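PDB 3LYH: cobalamin (Vitamin B12) biosynthesis CbiX protein from Marinobacter aquaeolei, which probably binds metal ions and acts as a lyase, as a member of the CbiX family of chelatases associated with cobalamin biosynthesis. Local coordinates for residues E63-P69 and V95-E101; I8-G14 and A38-E44; L50-N55 and R88-H93. All coordinates share one frame; numbering follows the deposited sequence.

Contact 1: E63-P69 and V95-E101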
# COMPACT_ATOMS: atom_id res chain seq x y z
N GLU B 63 -18.49 -21.44 1.07
CA GLU B 63 -18.60 -21.40 2.51
C GLU B 63 -17.30 -20.99 3.22
O GLU B 63 -17.38 -20.70 4.41
CB GLU B 63 -19.08 -22.76 3.04
CG GLU B 63 -20.34 -23.28 2.34
CD GLU B 63 -21.59 -22.41 2.56
OE1 GLU B 63 -21.66 -21.66 3.55
OE2 GLU B 63 -22.52 -22.51 1.73
N GLN B 64 -16.15 -21.01 2.51
CA GLN B 64 -14.81 -20.79 3.09
C GLN B 64 -14.21 -19.56 2.41
O GLN B 64 -14.21 -19.46 1.17
CB GLN B 64 -13.88 -21.99 2.86
CG GLN B 64 -14.33 -23.30 3.54
CD GLN B 64 -14.14 -23.31 5.04
OE1 GLN B 64 -13.28 -22.58 5.57
NE2 GLN B 64 -14.93 -24.14 5.73
N PHE B 65 -13.74 -18.62 3.22
CA PHE B 65 -13.23 -17.34 2.75
C PHE B 65 -11.90 -17.06 3.41
O PHE B 65 -11.65 -17.51 4.52
CB PHE B 65 -14.20 -16.20 3.12
CG PHE B 65 -15.55 -16.33 2.49
CD1 PHE B 65 -16.49 -17.21 3.02
CD2 PHE B 65 -15.93 -15.53 1.42
CE1 PHE B 65 -17.76 -17.35 2.42
CE2 PHE B 65 -17.17 -15.64 0.83
CZ PHE B 65 -18.12 -16.55 1.34
N THR B 66 -11.07 -16.29 2.72
CA THR B 66 -9.87 -15.68 3.30
C THR B 66 -9.89 -14.21 2.88
O THR B 66 -9.98 -13.91 1.70
CB THR B 66 -8.57 -16.36 2.88
OG1 THR B 66 -8.60 -17.73 3.34
CG2 THR B 66 -7.32 -15.64 3.45
N VAL B 67 -9.89 -13.34 3.89
CA VAL B 67 -9.73 -11.88 3.72
C VAL B 67 -8.28 -11.53 3.72
O VAL B 67 -7.56 -11.83 4.70
CB VAL B 67 -10.49 -11.13 4.82
CG1 VAL B 67 -10.24 -9.62 4.73
CG2 VAL B 67 -12.02 -11.40 4.72
N VAL B 68 -7.84 -10.94 2.62
CA VAL B 68 -6.45 -10.45 2.44
C VAL B 68 -6.53 -8.90 2.47
O VAL B 68 -7.00 -8.28 1.49
CB VAL B 68 -5.82 -10.89 1.11
CG1 VAL B 68 -4.38 -10.36 0.98
CG2 VAL B 68 -5.82 -12.42 0.96
N PRO B 69 -6.10 -8.28 3.60
CA PRO B 69 -6.16 -6.81 3.67
C PRO B 69 -5.21 -6.12 2.71
O PRO B 69 -4.01 -6.36 2.73
CB PRO B 69 -5.84 -6.50 5.13
CG PRO B 69 -6.06 -7.74 5.86
CD PRO B 69 -5.67 -8.83 4.88
N VAL B 95 -20.68 -18.94 7.66
CA VAL B 95 -19.45 -19.22 6.92
C VAL B 95 -18.24 -19.10 7.84
O VAL B 95 -18.38 -18.64 8.98
CB VAL B 95 -19.30 -18.25 5.72
CG1 VAL B 95 -20.47 -18.49 4.70
CG2 VAL B 95 -19.28 -16.80 6.17
N THR B 96 -17.11 -19.58 7.33
CA THR B 96 -15.79 -19.54 7.97
C THR B 96 -14.90 -18.58 7.16
O THR B 96 -14.75 -18.74 5.94
CB THR B 96 -15.15 -20.92 8.03
OG1 THR B 96 -16.04 -21.80 8.72
CG2 THR B 96 -13.80 -20.90 8.80
N ILE B 97 -14.36 -17.57 7.84
CA ILE B 97 -13.54 -16.53 7.21
C ILE B 97 -12.24 -16.38 7.98
O ILE B 97 -12.26 -15.97 9.14
CB ILE B 97 -14.26 -15.16 7.16
CG1 ILE B 97 -15.67 -15.30 6.61
CG2 ILE B 97 -13.42 -14.05 6.43
CD1 ILE B 97 -16.56 -14.03 6.83
N ARG B 98 -11.12 -16.73 7.33
CA ARG B 98 -9.80 -16.50 7.86
C ARG B 98 -9.38 -15.07 7.53
O ARG B 98 -9.64 -14.60 6.44
CB ARG B 98 -8.80 -17.47 7.26
CG ARG B 98 -7.41 -17.29 7.80
CD ARG B 98 -6.48 -18.46 7.45
NE ARG B 98 -5.98 -18.45 6.08
CZ ARG B 98 -4.94 -17.72 5.65
NH1 ARG B 98 -4.26 -16.90 6.47
NH2 ARG B 98 -4.57 -17.81 4.37
N LEU B 99 -8.73 -14.41 8.47
CA LEU B 99 -8.17 -13.08 8.27
C LEU B 99 -6.67 -13.24 8.08
O LEU B 99 -5.94 -13.61 9.01
CB LEU B 99 -8.52 -12.20 9.48
CG LEU B 99 -7.87 -10.82 9.52
CD1 LEU B 99 -8.25 -10.08 8.24
CD2 LEU B 99 -8.24 -10.06 10.76
N ALA B 100 -6.19 -13.05 6.84
CA ALA B 100 -4.77 -13.07 6.54
C ALA B 100 -4.09 -11.80 7.04
O ALA B 100 -4.76 -10.79 7.31
CB ALA B 100 -4.58 -13.24 5.03
N GLU B 101 -2.75 -11.85 7.17
CA GLU B 101 -1.95 -10.65 7.46
C GLU B 101 -2.14 -9.62 6.32
O GLU B 101 -2.36 -10.00 5.18
CB GLU B 101 -0.45 -11.01 7.68
CG GLU B 101 0.33 -11.40 6.40
CD GLU B 101 1.78 -11.88 6.62
OE1 GLU B 101 2.21 -11.92 7.81
OE2 GLU B 101 2.47 -12.22 5.58
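E63-P69 and V95-E101 run side by side as parallel strands, F65 level with I97 and V67 with L99, their axes 4.5 Å apart at closest approach and 24° from parallel. They are the two strands of a beta-alpha-beta unit joined through helix 78-93; strand 96-99 is an outermost one of the chain's parallel sheet in this alpha/beta CbiX fold. Five backbone hydrogen bonds link them, with donors taken from both strands, from T96 N to E63 O at one end to A100 N to V67 O, 2.8 Å, at the other. On the face carrying F65, V67, I97 and L99 the contact is apolar and covered by helices 50-59 and 78-93. F65 reaches V95 CG1 with CE1 at 3.7 Å, while T96 O lies at the edge of the ring, in its plane. V67 CG2 and I97 CG2 press together at 3.5 Å, tighter than usual for two methyls. With CG1 of V67 set anti to the backbone N (chi1 175°), this other methyl is turned toward L99 CD1, 4.1 Å away. On the opposite face T66 and R98 point the same way. R98 runs out extended and then bends at chi3 (78°), which brings its guanidinium back over T66, whose CG2 sits 3.5 Å from the guanidinium plane, off centre. R98 NH2 also forms a salt bridge with E120 of the second subunit and a hydrogen bond with S124 of that subunit; T66 OG1 bonds to H6 and to the same S124. An alanine in place of R98 would take away this arm and is likely to leave E120 of the second subunit without this charge partner and T66 CG2 less covered. Further along this face T66 CG2 meets A100 CB at 4.0 Å.

Contact 2: I8-G14 and A38-E44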
# COMPACT_ATOMS: atom_id res chain seq x y z
N ILE B 8 -11.36 -15.70 -2.11
CA ILE B 8 -10.48 -14.64 -1.63
C ILE B 8 -11.24 -13.32 -1.73
O ILE B 8 -11.84 -12.99 -2.74
CB ILE B 8 -9.21 -14.55 -2.50
CG1 ILE B 8 -8.31 -15.77 -2.28
CG2 ILE B 8 -8.44 -13.24 -2.24
CD1 ILE B 8 -7.50 -15.70 -0.95
N ILE B 9 -11.20 -12.56 -0.64
CA ILE B 9 -11.70 -11.20 -0.59
C ILE B 9 -10.51 -10.29 -0.33
O ILE B 9 -9.88 -10.38 0.74
CB ILE B 9 -12.77 -11.00 0.51
CG1 ILE B 9 -13.91 -11.95 0.25
CG2 ILE B 9 -13.32 -9.55 0.45
CD1 ILE B 9 -15.04 -11.95 1.31
N LEU B 10 -10.21 -9.43 -1.30
CA LEU B 10 -9.19 -8.38 -1.15
C LEU B 10 -9.87 -7.22 -0.51
O LEU B 10 -10.80 -6.68 -1.10
CB LEU B 10 -8.55 -7.98 -2.47
CG LEU B 10 -7.89 -9.09 -3.27
CD1 LEU B 10 -7.28 -8.61 -4.59
CD2 LEU B 10 -6.90 -9.84 -2.46
N LEU B 11 -9.45 -6.85 0.70
CA LEU B 11 -10.18 -5.86 1.50
C LEU B 11 -9.46 -4.54 1.54
O LEU B 11 -8.35 -4.46 2.04
CB LEU B 11 -10.46 -6.34 2.92
CG LEU B 11 -11.38 -5.44 3.76
CD1 LEU B 11 -12.74 -5.42 3.18
CD2 LEU B 11 -11.41 -5.93 5.23
N ALA B 12 -10.16 -3.49 1.04
CA ALA B 12 -9.60 -2.10 1.03
C ALA B 12 -10.46 -1.16 1.92
O ALA B 12 -11.61 -1.47 2.19
CB ALA B 12 -9.59 -1.56 -0.45
N HIS B 13 -9.93 -0.02 2.38
CA HIS B 13 -10.85 1.12 2.74
C HIS B 13 -11.52 1.70 1.52
O HIS B 13 -10.86 1.88 0.49
CB HIS B 13 -10.09 2.29 3.37
CG HIS B 13 -9.89 2.16 4.83
ND1 HIS B 13 -10.91 1.83 5.70
CD2 HIS B 13 -8.78 2.33 5.60
CE1 HIS B 13 -10.43 1.76 6.93
NE2 HIS B 13 -9.14 2.06 6.90
N GLY B 14 -12.79 2.07 1.64
CA GLY B 14 -13.52 2.74 0.57
C GLY B 14 -13.48 4.25 0.74
O GLY B 14 -12.94 4.78 1.71
N ALA B 38 -12.18 -14.74 -6.58
CA ALA B 38 -11.47 -13.64 -5.93
C ALA B 38 -12.17 -12.32 -6.26
O ALA B 38 -12.60 -12.12 -7.38
CB ALA B 38 -9.94 -13.66 -6.32
N ALA B 39 -12.33 -11.46 -5.25
CA ALA B 39 -13.08 -10.20 -5.42
C ALA B 39 -12.53 -9.14 -4.49
O ALA B 39 -11.99 -9.47 -3.41
CB ALA B 39 -14.55 -10.43 -5.14
N ILE B 40 -12.64 -7.89 -4.91
CA ILE B 40 -12.33 -6.78 -3.99
C ILE B 40 -13.60 -6.41 -3.23
O ILE B 40 -14.72 -6.53 -3.77
CB ILE B 40 -11.79 -5.50 -4.72
CG1 ILE B 40 -11.26 -4.50 -3.70
CG2 ILE B 40 -12.85 -4.87 -5.69
CD1 ILE B 40 -10.41 -3.41 -4.27
N ALA B 41 -13.42 -6.02 -1.97
CA ALA B 41 -14.50 -5.47 -1.17
C ALA B 41 -13.93 -4.30 -0.37
O ALA B 41 -12.71 -4.21 -0.13
CB ALA B 41 -15.14 -6.52 -0.23
N TYR B 42 -14.83 -3.40 0.01
CA TYR B 42 -14.49 -2.20 0.73
C TYR B 42 -15.13 -2.23 2.14
O TYR B 42 -16.29 -2.57 2.30
CB TYR B 42 -15.01 -0.97 -0.02
CG TYR B 42 -14.35 -0.79 -1.37
CD1 TYR B 42 -13.09 -0.24 -1.44
CD2 TYR B 42 -15.01 -1.13 -2.55
CE1 TYR B 42 -12.47 -0.07 -2.68
CE2 TYR B 42 -14.40 -0.95 -3.80
CZ TYR B 42 -13.13 -0.42 -3.83
OH TYR B 42 -12.50 -0.22 -5.03
N MSE B 43 -14.33 -1.87 3.12
CA MSE B 43 -14.73 -1.84 4.53
C MSE B 43 -15.90 -0.87 4.76
O MSE B 43 -16.79 -1.14 5.55
CB MSE B 43 -13.50 -1.47 5.38
CG MSE B 43 -13.56 -1.77 6.90
SE MSE B 43 -11.82 -1.47 7.72
CE MSE B 43 -10.97 -1.98 6.14
N GLU B 44 -15.90 0.25 4.03
CA GLU B 44 -16.97 1.23 4.11
C GLU B 44 -17.00 2.15 2.91
O GLU B 44 -16.08 2.16 2.12
CB GLU B 44 -16.77 2.11 5.34
CG GLU B 44 -15.54 3.00 5.27
CD GLU B 44 -14.29 2.25 5.59
OE1 GLU B 44 -14.25 1.74 6.71
OE2 GLU B 44 -13.38 2.14 4.72
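Between I8-G14 and A38-E44 an inner and an outermost strand of the parallel sheet, the two strands of a beta-alpha-beta unit connected by helix 18-34, pair in parallel and end in a histidine-carboxylate hydrogen bond. The ladder satisfies backbone groups in turn: A39 N gives to I8 O, L10 N to A39 O, A41 N to L10 O, A12 N to A41 O, and M43 N to A12 O. The peptide groups of I9 and L11 face the other way and bond to strand 64-69 and to L70 just beyond it, so strand 8-12 is held along both edges. Around the ladder the fit is close, I9 CG2 touching A41 CB at 3.6 Å. Past the strand ends E44 takes over. Its CG lies between backbone N and carbonyl carbon (chi1 67°), and the chain bends again at chi2, folding the carboxylate back to H13 and G14. OE2 accepts twice: H13 ND1 meets it on the syn side, somewhat out of the carboxylate plane, at 2.7 Å, and G14 N arrives on the anti side at 3.1 Å. The imidazole and carboxylate planes stand 41° apart, and the bond to ND1 restrains the ring's rotation. F71 meets the H13 ring edge-to-face, and H13 O accepts from W20 NE1. The Y42 hydroxyl has its main partner in E25. A histidine-glycine pair directly after the first strand is consistent with the metal-binding active-site end of the CbiX chelatases. M43, a selenomethionine in one of its two deposited conformers, brings SE obliquely to H13, 4.4 Å from the ring centroid. At G14 space is short: its CA lies 3.0 Å from E44 O in a CA-H...O contact.

Contact 3: L50-N55 and R88-H93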
# COMPACT_ATOMS: atom_id res chain seq x y z
N LEU B 50 -18.16 -5.96 2.24
CA LEU B 50 -17.85 -7.36 2.63
C LEU B 50 -19.11 -8.24 2.70
O LEU B 50 -19.10 -9.40 2.28
CB LEU B 50 -17.07 -7.36 3.94
CG LEU B 50 -16.15 -8.49 4.36
CD1 LEU B 50 -15.03 -8.67 3.36
CD2 LEU B 50 -15.56 -8.14 5.71
N ASP B 51 -20.20 -7.69 3.24
CA ASP B 51 -21.43 -8.44 3.30
C ASP B 51 -21.91 -8.83 1.90
O ASP B 51 -22.33 -9.96 1.71
CB ASP B 51 -22.54 -7.70 4.06
CG ASP B 51 -23.51 -8.65 4.72
OD1 ASP B 51 -24.52 -9.01 4.10
OD2 ASP B 51 -23.22 -9.07 5.86
N THR B 52 -21.81 -7.90 0.93
CA THR B 52 -22.25 -8.15 -0.44
C THR B 52 -21.45 -9.24 -1.11
O THR B 52 -22.02 -10.09 -1.78
CB THR B 52 -22.23 -6.86 -1.29
OG1 THR B 52 -23.25 -5.98 -0.81
CG2 THR B 52 -22.46 -7.16 -2.76
N ILE B 53 -20.14 -9.22 -0.93
CA ILE B 53 -19.30 -10.27 -1.49
C ILE B 53 -19.56 -11.62 -0.81
O ILE B 53 -19.61 -12.67 -1.48
CB ILE B 53 -17.81 -9.88 -1.43
CG1 ILE B 53 -17.54 -8.62 -2.26
CG2 ILE B 53 -16.90 -11.05 -1.92
CD1 ILE B 53 -17.95 -8.72 -3.74
N VAL B 54 -19.71 -11.61 0.51
CA VAL B 54 -19.96 -12.88 1.21
C VAL B 54 -21.32 -13.43 0.82
O VAL B 54 -21.44 -14.60 0.49
CB VAL B 54 -19.80 -12.74 2.75
CG1 VAL B 54 -20.32 -14.00 3.42
CG2 VAL B 54 -18.34 -12.45 3.14
N ASN B 55 -22.31 -12.54 0.78
CA ASN B 55 -23.68 -12.89 0.37
C ASN B 55 -23.69 -13.53 -1.03
O ASN B 55 -24.35 -14.53 -1.27
CB ASN B 55 -24.58 -11.65 0.44
CG ASN B 55 -26.04 -11.97 0.63
OD1 ASN B 55 -26.43 -12.54 1.65
ND2 ASN B 55 -26.87 -11.58 -0.34
N ARG B 88 -19.23 -11.11 12.85
CA ARG B 88 -20.64 -10.82 12.54
C ARG B 88 -21.05 -11.51 11.22
O ARG B 88 -22.14 -12.08 11.13
CB ARG B 88 -20.87 -9.32 12.42
CG ARG B 88 -22.30 -8.89 12.69
CD ARG B 88 -22.66 -7.62 11.94
NE ARG B 88 -22.92 -7.94 10.54
CZ ARG B 88 -22.16 -7.61 9.49
NH1 ARG B 88 -21.04 -6.88 9.60
NH2 ARG B 88 -22.54 -8.02 8.28
N LEU B 89 -20.18 -11.43 10.22
CA LEU B 89 -20.49 -12.02 8.90
C LEU B 89 -20.58 -13.53 8.97
O LEU B 89 -21.43 -14.15 8.30
CB LEU B 89 -19.44 -11.65 7.87
CG LEU B 89 -19.31 -10.18 7.48
CD1 LEU B 89 -17.96 -9.89 6.90
CD2 LEU B 89 -20.41 -9.86 6.50
N GLU B 90 -19.66 -14.13 9.72
CA GLU B 90 -19.65 -15.56 9.96
C GLU B 90 -20.93 -16.04 10.61
O GLU B 90 -21.45 -17.07 10.24
CB GLU B 90 -18.47 -15.99 10.83
CG GLU B 90 -17.09 -15.88 10.16
CD GLU B 90 -15.98 -16.38 11.04
OE1 GLU B 90 -15.95 -16.02 12.24
OE2 GLU B 90 -15.13 -17.15 10.57
N ALA B 91 -21.43 -15.29 11.59
CA ALA B 91 -22.71 -15.66 12.25
C ALA B 91 -23.93 -15.40 11.38
O ALA B 91 -24.81 -16.23 11.26
CB ALA B 91 -22.83 -14.93 13.58
N GLU B 92 -23.98 -14.22 10.77
CA GLU B 92 -25.07 -13.83 9.88
C GLU B 92 -25.18 -14.76 8.66
O GLU B 92 -26.28 -15.07 8.23
CB GLU B 92 -24.89 -12.37 9.47
CG GLU B 92 -25.96 -11.77 8.57
CD GLU B 92 -25.67 -10.31 8.20
OE1 GLU B 92 -24.87 -9.64 8.91
OE2 GLU B 92 -26.24 -9.83 7.19
N HIS B 93 -24.04 -15.21 8.11
CA HIS B 93 -24.08 -16.04 6.90
C HIS B 93 -23.73 -17.51 7.11
O HIS B 93 -23.82 -18.27 6.16
CB HIS B 93 -23.21 -15.40 5.80
CG HIS B 93 -23.66 -14.03 5.41
ND1 HIS B 93 -24.83 -13.80 4.72
CD2 HIS B 93 -23.10 -12.81 5.62
CE1 HIS B 93 -24.97 -12.50 4.52
NE2 HIS B 93 -23.93 -11.88 5.05
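D51 reaches across from helix 50-55 as a knob into the hole formed by R88, L89, E92 and H93 of the neighbouring helix. The short segments cross at -40° with their axes 10.9 Å apart at closest approach. The close part of the contact is polar at its centre. D51 is modelled in two conformers; in the one described, H93 NE2 donates to OD2 at 3.0 Å and, weakly, to OD1. The bond to OD2 lies in the ring plane of H93 but comes from above the carboxylate plane. OD2 also forms a salt bridge with R88 NH2, 2.7 Å away at the guanidinium edge. R88, though exposed, grips the equally exposed E92 side-on within its own helix, NE and NH2 both giving to OE1. This arginine bridges both carboxylates and so would offset the closeness of E92 OE2 to D51 OD2, 3.4 Å; the acidic surroundings of H93 might still favour its protonated form. Toward the sheet the pairing turns apolar: V54, with CG1 anti to its amide nitrogen (chi1 169°), places that methyl 3.7 Å from H93 CD2, and L50 packs against L89, at a modelled spacing too short to be trusted. The solvent side is looser. N55 is exposed and approaches H93 chiefly through its amide oxygen, OD1 lying 3.2 Å from CE1. Beneath, L50 and V54 rest on I9 of strand 6-12. Such a pair of obliquely packed helices covering one face of a parallel sheet is typical of the alpha/beta fold of the chelatase clan.

How the contacts relate
Contacts 1 and 2 lie in the same four-stranded parallel sheet, ordered 38-42, 6-12, 64-69, 96-99, with centres about 11 Å apart. They meet where strands 6-12 and 64-69 adjoin, V68 N lying 2.8 Å from I9 O. Contact 3 joins two helices over the sheet face that carries I9, F65 and I97, its centre about 11 Å from that of contact 1 and about 13 Å from that of contact 2. Along the chain contact 2 closes first; the segments of contacts 3 and 1 then alternate, knitting both helices and both strands into one alpha/beta layer. Contacts 1 and 2 also touch the second subunit, whereas contact 3 touches no other chain of the assembly.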